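Local structure of cGAS/DncV-like nucleotidyltransferase in E. coli homolog (Rhodothermus marinus SG0.5JP17-172, 6E0K) at residues 47-52 with 57-62; 195-200 with 208-213. The protein makes the second messenger 3',3'-cUAMP from UTP and ATP with magnesium, as the signalling enzyme of a CBASS antiphage defence system. All coordinates share one frame; numbering follows the deposited sequence.

In the fold
From the N terminus, the chain runs through strand 42-45 into the short helix 47-50, turns through a four-residue loop and returns along 57-62 into strand 61-68. Interaction 1 closes that turn, setting the helix against the start of strand 61-68, where Asp60 and Asp62 lie. Interaction 2 comes much later, in the helical part: it closes the connection between helix 186-202 and the N-terminal end of helix 212-220. The two contacts follow in series, neither nested nor crossed, with centres about 15 Å apart and nearest atoms about 6 Å apart. ATP relates them: Gly47 and Ser48 in interaction 1 and Ser212 in interaction 2 bind it, and Lys194, another ATP ligand, lies near both serines.

Interaction 1: residues 47-52 with 57-62; sequences GSYKNS and GDSDVD
Tyr49 reaches across from the short helix and meets 57-62 chiefly with the edge of its ring. With CG beside the backbone N (chi1 -71°), the ring is carried toward the returning chain, where OH donates to Ser59 O at 2.8 Å. That acceptor lies in the ring plane, whereas the hydroxyl sits tilted 26° from the carbonyl plane of Ser59. Ser59 OG stands 3.1 Å from Tyr49 OH, so backbone and side chain of one serine meet the buried phenol. Along the same edge Asp60 O lies 3.6 Å from Tyr49 CE2. Val61 crosses the tyrosine side chain at about a right angle, its CG2 approaching CE2 obliquely at 3.8 Å, and Ala20 of helix 18-32 touches both residues. This is the GS...DxD signature of the nucleotidyltransferase fold: Gly47 and Ser48, at the short helix, bind ATP, while Asp60, just before strand 61-68, and Asp62, within it, bind magnesium together with Asp129. The bond to Asp62 CB points toward 47-52, and OD2 comes 3.9 Å from Gly47 CA. A water donates to Asp62 OD2 at 3.0 Å and hydrogen-bonds Ser48 OG at 3.1 Å; another accepts from Ser48 N at 2.9 Å.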
loop_
_atom_site.group_PDB
_atom_site.type_symbol
_atom_site.label_atom_id
_atom_site.label_comp_id
_atom_site.label_asym_id
_atom_site.label_seq_id
_atom_site.Cartn_x
_atom_site.Cartn_y
_atom_site.Cartn_z
ATOM N N GLY A 47 -2.270 -1.160 3.327
ATOM C CA GLY A 47 -1.709 -2.377 2.779
ATOM C C GLY A 47 -2.772 -3.316 2.240
ATOM O O GLY A 47 -3.940 -2.964 2.067
ATOM N N SER A 48 -2.337 -4.550 2.000
ATOM C CA SER A 48 -3.164 -5.482 1.239
ATOM C C SER A 48 -4.462 -5.816 1.969
ATOM O O SER A 48 -5.528 -5.871 1.346
ATOM C CB SER A 48 -2.374 -6.752 0.925
ATOM O OG SER A 48 -2.088 -7.478 2.103
ATOM N N TYR A 49 -4.412 -6.025 3.289
ATOM C CA TYR A 49 -5.646 -6.385 3.985
ATOM C C TYR A 49 -6.671 -5.257 3.898
ATOM O O TYR A 49 -7.859 -5.490 3.644
ATOM C CB TYR A 49 -5.370 -6.719 5.451
ATOM C CG TYR A 49 -4.641 -8.003 5.707
ATOM C CD1 TYR A 49 -5.185 -9.234 5.355
ATOM C CD2 TYR A 49 -3.425 -7.999 6.375
ATOM C CE1 TYR A 49 -4.512 -10.421 5.646
ATOM C CE2 TYR A 49 -2.754 -9.171 6.644
ATOM C CZ TYR A 49 -3.308 -10.376 6.293
ATOM O OH TYR A 49 -2.619 -11.524 6.602
ATOM N N LYS A 50 -6.221 -4.020 4.119
ATOM C CA LYS A 50 -7.121 -2.880 4.038
ATOM C C LYS A 50 -7.740 -2.776 2.660
ATOM O O LYS A 50 -8.939 -2.491 2.521
ATOM C CB LYS A 50 -6.356 -1.596 4.353
ATOM C CG LYS A 50 -7.159 -0.331 4.152
ATOM C CD LYS A 50 -8.299 -0.233 5.137
ATOM C CE LYS A 50 -9.009 1.100 5.017
ATOM N NZ LYS A 50 -10.085 1.263 6.029
ATOM N N ASN A 51 -6.939 -3.011 1.631
ATOM C CA ASN A 51 -7.371 -2.785 0.263
ATOM C C ASN A 51 -7.968 -4.021 -0.372
ATOM O O ASN A 51 -8.264 -4.004 -1.575
ATOM C CB ASN A 51 -6.206 -2.252 -0.568
ATOM C CG ASN A 51 -5.892 -0.804 -0.228
ATOM O OD1 ASN A 51 -6.505 0.112 -0.769
ATOM N ND2 ASN A 51 -4.973 -0.599 0.706
ATOM N N SER A 52 -8.187 -5.071 0.426
ATOM C CA SER A 52 -8.773 -6.330 -0.029
ATOM C C SER A 52 -7.970 -6.959 -1.151
ATOM O O SER A 52 -8.526 -7.667 -1.988
ATOM C CB SER A 52 -10.230 -6.155 -0.475
ATOM O OG SER A 52 -11.012 -5.634 0.575
ATOM N N GLY A 57 -3.815 -15.262 4.113
ATOM C CA GLY A 57 -4.393 -14.837 5.371
ATOM C C GLY A 57 -3.414 -14.780 6.513
ATOM O O GLY A 57 -3.841 -14.543 7.658
ATOM N N ASP A 58 -2.121 -14.990 6.273
ATOM C CA ASP A 58 -1.135 -15.104 7.341
ATOM C C ASP A 58 0.023 -14.130 7.180
ATOM O O ASP A 58 1.050 -14.285 7.857
ATOM C CB ASP A 58 -0.616 -16.547 7.442
ATOM C CG ASP A 58 0.095 -17.020 6.181
ATOM O OD1 ASP A 58 0.225 -16.243 5.211
ATOM O OD2 ASP A 58 0.528 -18.202 6.158
ATOM N N SER A 59 -0.111 -13.129 6.319
ATOM C CA SER A 59 0.953 -12.148 6.193
ATOM C C SER A 59 0.844 -11.117 7.310
ATOM O O SER A 59 -0.205 -10.961 7.939
ATOM C CB SER A 59 0.895 -11.487 4.818
ATOM O OG SER A 59 -0.435 -11.119 4.501
ATOM N N ASP A 60 1.948 -10.410 7.559
ATOM C CA ASP A 60 1.959 -9.400 8.609
ATOM C C ASP A 60 0.944 -8.307 8.295
ATOM O O ASP A 60 0.648 -8.006 7.140
ATOM C CB ASP A 60 3.346 -8.765 8.761
ATOM C CG ASP A 60 4.416 -9.739 9.259
ATOM O OD1 ASP A 60 4.117 -10.911 9.592
ATOM O OD2 ASP A 60 5.586 -9.302 9.321
ATOM N N VAL A 61 0.405 -7.705 9.340
ATOM C CA VAL A 61 -0.642 -6.698 9.204
ATOM C C VAL A 61 -0.013 -5.311 9.241
ATOM O O VAL A 61 0.748 -4.990 10.162
ATOM C CB VAL A 61 -1.689 -6.846 10.320
ATOM C CG1 VAL A 61 -2.785 -5.807 10.156
ATOM C CG2 VAL A 61 -2.283 -8.254 10.307
ATOM N N ASP A 62 -0.360 -4.478 8.263
ATOM C CA ASP A 62 0.159 -3.111 8.186
ATOM C C ASP A 62 -0.800 -2.158 8.895
ATOM O O ASP A 62 -1.893 -1.868 8.390
ATOM C CB ASP A 62 0.364 -2.697 6.733
ATOM C CG ASP A 62 1.360 -3.582 6.014
ATOM O OD1 ASP A 62 2.470 -3.788 6.543
ATOM O OD2 ASP A 62 1.017 -4.099 4.929
HETATM O O HOH W 1 0.367 -5.014 2.789
HETATM O O HOH W 2 -1.254 -6.040 4.697
#

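Interaction 2: residues 195-200 with 208-213; sequences NARTYL and DLAPSY
Arg197 NH1 donates to Ala210 O at 2.9 Å in a nearly straight line (N-H...O 175°). The same nitrogen gives a second hydrogen bond to Ser212 OG at 3.1 Å. Both acceptors lie close to the guanidinium plane and meet its edge, so they restrain the group's rotation. A bend at chi3 (64°) turns the guanidinium out of the line of the aliphatic chain. On its other terminal nitrogen, NH2 donates to Thr198 OG1 at 2.9 Å, and that hydroxyl is also bonded to Lys194 O one helical turn back. Helix 186-202 thereby grips the chain just where helix 212-220 begins, with Pro211 at the N-cap position and Ser212, an ATP-binding residue, right after it. A water accepts from Arg197 NH2 and also hydrogen-bonds Ser212 OG, adding an indirect link. Apolar contacts lie along the arginine's stem. Ala210 CB packs against Arg197 CD at 3.7 Å, and Leu209 runs antiparallel alongside the arginine stem, CD2 coming 4.1 Å from Arg197 CG. The same methyl meets Leu200 CD1 at 4.2 Å. Helix 269-285 adds Met279 against Leu200, Tyr278 against Leu209 and Phe275 against Ala210.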
loop_
_atom_site.group_PDB
_atom_site.type_symbol
_atom_site.label_atom_id
_atom_site.label_comp_id
_atom_site.label_asym_id
_atom_site.label_seq_id
_atom_site.Cartn_x
_atom_site.Cartn_y
_atom_site.Cartn_z
ATOM N N ASN A 195 -1.198 -13.377 -7.605
ATOM C CA ASN A 195 -1.003 -14.824 -7.545
ATOM C C ASN A 195 -0.289 -15.361 -8.784
ATOM O O ASN A 195 0.490 -16.320 -8.677
ATOM C CB ASN A 195 -2.344 -15.523 -7.345
ATOM C CG ASN A 195 -2.639 -15.819 -5.879
ATOM O OD1 ASN A 195 -1.769 -16.265 -5.117
ATOM N ND2 ASN A 195 -3.871 -15.559 -5.473
ATOM N N ALA A 196 -0.538 -14.775 -9.956
ATOM C CA ALA A 196 0.220 -15.172 -11.143
ATOM C C ALA A 196 1.707 -14.901 -10.947
ATOM O O ALA A 196 2.551 -15.760 -11.224
ATOM C CB ALA A 196 -0.315 -14.436 -12.369
ATOM N N ARG A 197 2.035 -13.705 -10.450
ATOM C CA ARG A 197 3.411 -13.352 -10.115
ATOM C C ARG A 197 4.024 -14.346 -9.131
ATOM O O ARG A 197 5.129 -14.855 -9.349
ATOM C CB ARG A 197 3.427 -11.931 -9.532
ATOM C CG ARG A 197 4.734 -11.481 -8.895
ATOM C CD ARG A 197 4.436 -10.460 -7.797
ATOM N NE ARG A 197 3.660 -11.091 -6.748
ATOM C CZ ARG A 197 3.113 -10.481 -5.697
ATOM N NH1 ARG A 197 3.224 -9.162 -5.487
ATOM N NH2 ARG A 197 2.441 -11.219 -4.830
ATOM N N THR A 198 3.323 -14.621 -8.029
ATOM C CA THR A 198 3.864 -15.491 -6.989
ATOM C C THR A 198 4.014 -16.928 -7.482
ATOM O O THR A 198 4.980 -17.610 -7.127
ATOM C CB THR A 198 2.974 -15.397 -5.751
ATOM O OG1 THR A 198 3.084 -14.065 -5.234
ATOM C CG2 THR A 198 3.387 -16.397 -4.679
ATOM N N TYR A 199 3.090 -17.389 -8.324
ATOM C CA TYR A 199 3.251 -18.691 -8.966
ATOM C C TYR A 199 4.570 -18.769 -9.731
ATOM O O TYR A 199 5.291 -19.775 -9.645
ATOM C CB TYR A 199 2.055 -18.950 -9.887
ATOM C CG TYR A 199 2.194 -20.116 -10.836
ATOM C CD1 TYR A 199 2.650 -19.931 -12.129
ATOM C CD2 TYR A 199 1.825 -21.388 -10.447
ATOM C CE1 TYR A 199 2.772 -20.992 -12.998
ATOM C CE2 TYR A 199 1.934 -22.448 -11.318
ATOM C CZ TYR A 199 2.411 -22.239 -12.588
ATOM O OH TYR A 199 2.531 -23.291 -13.464
ATOM N N LEU A 200 4.923 -17.697 -10.452
ATOM C CA LEU A 200 6.172 -17.701 -11.210
ATOM C C LEU A 200 7.384 -17.614 -10.293
ATOM O O LEU A 200 8.389 -18.299 -10.519
ATOM C CB LEU A 200 6.170 -16.547 -12.213
ATOM C CG LEU A 200 5.226 -16.740 -13.396
ATOM C CD1 LEU A 200 5.164 -15.445 -14.169
ATOM C CD2 LEU A 200 5.722 -17.861 -14.289
ATOM N N ASP A 208 11.642 -9.898 -7.123
ATOM C CA ASP A 208 11.038 -8.578 -7.244
ATOM C C ASP A 208 10.295 -8.398 -8.564
ATOM O O ASP A 208 10.238 -7.288 -9.098
ATOM C CB ASP A 208 12.102 -7.494 -7.058
ATOM C CG ASP A 208 13.220 -7.573 -8.085
ATOM O OD1 ASP A 208 13.289 -8.559 -8.847
ATOM O OD2 ASP A 208 14.045 -6.634 -8.124
ATOM N N LEU A 209 9.703 -9.474 -9.084
ATOM C CA LEU A 209 9.000 -9.402 -10.363
ATOM C C LEU A 209 7.892 -8.351 -10.349
ATOM O O LEU A 209 7.712 -7.619 -11.326
ATOM C CB LEU A 209 8.433 -10.777 -10.704
ATOM C CG LEU A 209 7.642 -10.886 -12.007
ATOM C CD1 LEU A 209 8.533 -10.569 -13.198
ATOM C CD2 LEU A 209 7.104 -12.284 -12.104
ATOM N N ALA A 210 7.143 -8.255 -9.254
ATOM C CA ALA A 210 6.159 -7.180 -9.181
ATOM C C ALA A 210 5.773 -6.923 -7.733
ATOM O O ALA A 210 4.791 -7.489 -7.239
ATOM C CB ALA A 210 4.919 -7.509 -10.014
ATOM N N PRO A 211 6.524 -6.081 -7.027
ATOM C CA PRO A 211 6.182 -5.776 -5.634
ATOM C C PRO A 211 4.744 -5.294 -5.530
ATOM O O PRO A 211 4.263 -4.537 -6.378
ATOM C CB PRO A 211 7.182 -4.677 -5.257
ATOM C CG PRO A 211 8.327 -4.852 -6.231
ATOM C CD PRO A 211 7.688 -5.320 -7.502
ATOM N N SER A 212 4.057 -5.733 -4.468
ATOM C CA SER A 212 2.602 -5.609 -4.406
ATOM C C SER A 212 2.132 -4.170 -4.584
ATOM O O SER A 212 1.209 -3.894 -5.359
ATOM C CB SER A 212 2.086 -6.159 -3.078
ATOM O OG SER A 212 2.256 -7.570 -3.027
ATOM N N TYR A 213 2.739 -3.237 -3.862
ATOM C CA TYR A 213 2.271 -1.861 -3.955
ATOM C C TYR A 213 2.443 -1.314 -5.369
ATOM O O TYR A 213 1.531 -0.685 -5.919
ATOM C CB TYR A 213 3.009 -1.001 -2.930
ATOM C CG TYR A 213 2.745 0.478 -3.061
ATOM C CD1 TYR A 213 1.566 1.030 -2.575
ATOM C CD2 TYR A 213 3.675 1.318 -3.654
ATOM C CE1 TYR A 213 1.322 2.387 -2.666
ATOM C CE2 TYR A 213 3.437 2.688 -3.765
ATOM C CZ TYR A 213 2.248 3.209 -3.270
ATOM O OH TYR A 213 1.994 4.565 -3.360
HETATM O O HOH W 3 1.848 -10.523 -2.102
#